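Local coordinates for putative curved DNA-binding protein (Chaetomium thermophilum var. thermophilum DSM 1495, PDB 4IPA) that probably acts in ribosome biogenesis as an Arx1 protein related to methionine aminopeptidases, and may also bind DNA, at residues A[293-298]-A[307-312]. Sequence-based numbering, arbitrary orientation.
Sequences SEVQKK and RQLEDE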
loop_
_atom_site.group_PDB
_atom_site.type_symbol
_atom_site.label_atom_id
_atom_site.label_comp_id
_atom_site.label_asym_id
_atom_site.label_seq_id
_atom_site.Cartn_x
_atom_site.Cartn_y
_atom_site.Cartn_z
ATOM N N SER A 293 -14.757 -19.742 -8.032
ATOM C CA SER A 293 -13.799 -20.508 -8.823
ATOM C C SER A 293 -13.060 -19.636 -9.809
ATOM O O SER A 293 -11.862 -19.786 -9.981
ATOM C CB SER A 293 -14.475 -21.671 -9.545
ATOM O OG SER A 293 -14.926 -22.601 -8.583
ATOM N N GLU A 294 -13.773 -18.724 -10.449
ATOM C CA GLU A 294 -13.117 -17.759 -11.329
ATOM C C GLU A 294 -11.984 -17.028 -10.592
ATOM O O GLU A 294 -10.909 -16.793 -11.154
ATOM C CB GLU A 294 -14.118 -16.732 -11.869
ATOM C CG GLU A 294 -13.463 -15.621 -12.673
ATOM C CD GLU A 294 -14.429 -14.517 -13.070
ATOM O OE1 GLU A 294 -15.578 -14.525 -12.594
ATOM O OE2 GLU A 294 -14.041 -13.633 -13.863
ATOM N N VAL A 295 -12.231 -16.682 -9.331
ATOM C CA VAL A 295 -11.278 -15.886 -8.568
ATOM C C VAL A 295 -10.123 -16.751 -8.065
ATOM O O VAL A 295 -8.963 -16.351 -8.120
ATOM C CB VAL A 295 -11.956 -15.178 -7.391
ATOM C CG1 VAL A 295 -10.905 -14.652 -6.418
ATOM C CG2 VAL A 295 -12.849 -14.063 -7.887
ATOM N N GLN A 296 -10.442 -17.947 -7.585
ATOM C CA GLN A 296 -9.399 -18.845 -7.126
ATOM C C GLN A 296 -8.371 -19.071 -8.228
ATOM O O GLN A 296 -7.162 -19.008 -7.990
ATOM C CB GLN A 296 -9.982 -20.189 -6.690
ATOM C CG GLN A 296 -8.912 -21.239 -6.427
ATOM C CD GLN A 296 -9.445 -22.443 -5.672
ATOM O OE1 GLN A 296 -10.593 -22.844 -5.857
ATOM N NE2 GLN A 296 -8.612 -23.021 -4.807
ATOM N N LYS A 297 -8.858 -19.311 -9.439
ATOM C CA LYS A 297 -7.980 -19.586 -10.565
ATOM C C LYS A 297 -7.190 -18.373 -11.045
ATOM O O LYS A 297 -6.007 -18.478 -11.345
ATOM C CB LYS A 297 -8.766 -20.230 -11.709
ATOM C CG LYS A 297 -9.214 -21.657 -11.390
ATOM C CD LYS A 297 -10.338 -22.107 -12.325
ATOM C CE LYS A 297 -10.343 -23.632 -12.538
ATOM N NZ LYS A 297 -11.463 -24.087 -13.429
ATOM N N LYS A 298 -7.822 -17.215 -11.118
ATOM C CA LYS A 298 -7.104 -16.060 -11.623
ATOM C C LYS A 298 -6.226 -15.397 -10.535
ATOM O O LYS A 298 -5.068 -15.064 -10.773
ATOM C CB LYS A 298 -8.086 -15.069 -12.246
ATOM C CG LYS A 298 -7.478 -13.735 -12.650
ATOM C CD LYS A 298 -7.630 -13.494 -14.142
ATOM C CE LYS A 298 -7.747 -12.013 -14.464
ATOM N NZ LYS A 298 -6.557 -11.501 -15.200
ATOM N N ARG A 307 -14.477 -5.304 -10.821
ATOM C CA ARG A 307 -14.469 -4.897 -12.224
ATOM C C ARG A 307 -13.565 -5.797 -13.072
ATOM O O ARG A 307 -13.659 -5.796 -14.291
ATOM C CB ARG A 307 -14.045 -3.434 -12.393
ATOM C CG ARG A 307 -14.392 -2.878 -13.772
ATOM C CD ARG A 307 -13.211 -2.190 -14.469
ATOM N NE ARG A 307 -12.133 -3.108 -14.845
ATOM C CZ ARG A 307 -10.903 -3.046 -14.337
ATOM N NH1 ARG A 307 -10.611 -2.106 -13.437
ATOM N NH2 ARG A 307 -9.964 -3.905 -14.730
ATOM N N GLN A 308 -12.697 -6.574 -12.431
ATOM C CA GLN A 308 -11.769 -7.409 -13.179
ATOM C C GLN A 308 -12.413 -8.696 -13.640
ATOM O O GLN A 308 -11.900 -9.353 -14.544
ATOM C CB GLN A 308 -10.530 -7.740 -12.349
ATOM C CG GLN A 308 -9.501 -6.627 -12.299
ATOM C CD GLN A 308 -8.402 -6.914 -11.289
ATOM O OE1 GLN A 308 -8.666 -7.048 -10.090
ATOM N NE2 GLN A 308 -7.158 -7.026 -11.773
ATOM N N LEU A 309 -13.520 -9.069 -13.007
ATOM C CA LEU A 309 -14.166 -10.346 -13.318
ATOM C C LEU A 309 -14.782 -10.311 -14.714
ATOM O O LEU A 309 -14.957 -9.239 -15.282
ATOM C CB LEU A 309 -15.221 -10.693 -12.268
ATOM C CG LEU A 309 -14.656 -10.907 -10.865
ATOM C CD1 LEU A 309 -15.742 -11.383 -9.906
ATOM C CD2 LEU A 309 -13.535 -11.908 -10.916
ATOM N N GLU A 310 -15.108 -11.483 -15.255
ATOM C CA GLU A 310 -15.645 -11.603 -16.613
ATOM C C GLU A 310 -16.975 -10.888 -16.820
ATOM O O GLU A 310 -17.217 -10.332 -17.886
ATOM C CB GLU A 310 -15.813 -13.077 -17.009
ATOM C CG GLU A 310 -14.518 -13.856 -17.164
ATOM C CD GLU A 310 -14.751 -15.324 -17.510
ATOM O OE1 GLU A 310 -15.841 -15.654 -18.029
ATOM O OE2 GLU A 310 -13.847 -16.154 -17.258
ATOM N N ASP A 311 -17.843 -10.926 -15.811
ATOM C CA ASP A 311 -19.190 -10.363 -15.945
ATOM C C ASP A 311 -19.668 -9.653 -14.676
ATOM O O ASP A 311 -19.834 -10.288 -13.633
ATOM C CB ASP A 311 -20.198 -11.459 -16.324
ATOM C CG ASP A 311 -21.608 -10.918 -16.491
ATOM O OD1 ASP A 311 -22.335 -10.784 -15.480
ATOM O OD2 ASP A 311 -21.991 -10.613 -17.638
ATOM N N GLU A 312 -19.913 -8.349 -14.766
ATOM C CA GLU A 312 -20.251 -7.575 -13.569
ATOM C C GLU A 312 -21.539 -8.035 -12.904
ATOM O O GLU A 312 -21.634 -8.059 -11.672
ATOM C CB GLU A 312 -20.258 -6.061 -13.838
ATOM C CG GLU A 312 -18.907 -5.542 -14.301
ATOM C CD GLU A 312 -18.800 -4.024 -14.328
ATOM O OE1 GLU A 312 -19.840 -3.336 -14.240
ATOM O OE2 GLU A 312 -17.660 -3.521 -14.442
HETATM O O HOH W 1 -17.658 -12.864 -13.627
#
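With chi1 at 174° and chi2 at -173°, Glu294 runs extended from its helix and brings its carboxylate to the backbone of Leu309 and Glu310. There it holds Glu310 N directly and Asp311 N through a water, an example of how one acidic side chain can link a helix to two successive loop amides. Glu294 OE2 accepts a hydrogen bond from Glu310 N at 2.8 Å through its syn lone pair, with an N-H...O angle of 156°. Glu294 OE1 takes a hydrogen bond from a water at 2.9 Å, and that water in turn accepts one from Asp311 N at 2.9 Å. With both oxygens engaged, rotation of the carboxylate is restrained.

Leu309 supplies the apolar counterpart. Its CD2 methyl lies 3.5 Å from Glu294 CD and also meets Val295 CG2 at 3.8 Å, an apolar contact beside the polar one. Glu310 CG lies 3.3 Å from Glu294 OE2, and the chain runs on extended to place Glu310 OE2 4.2 Å from Glu294 OE2; this proximity of like charges is probably offset in part by the donors bound to Glu294. One residue on, Asp311 is the N-cap of helix 312-324, its OD1 accepting a hydrogen bond from Asp314 N, and the loop held by Glu294 thus runs into the N-terminus of that helix.

The contact ties helix 286-299 to the loop between strand 304-305 and helix 312-324, near the periphery of the chain. Val295 also packs on Arg276 of strand 273-276, while salt bridges from Lys298 to Glu65 and from Arg307 to Asp61 link both segments to helix 53-69.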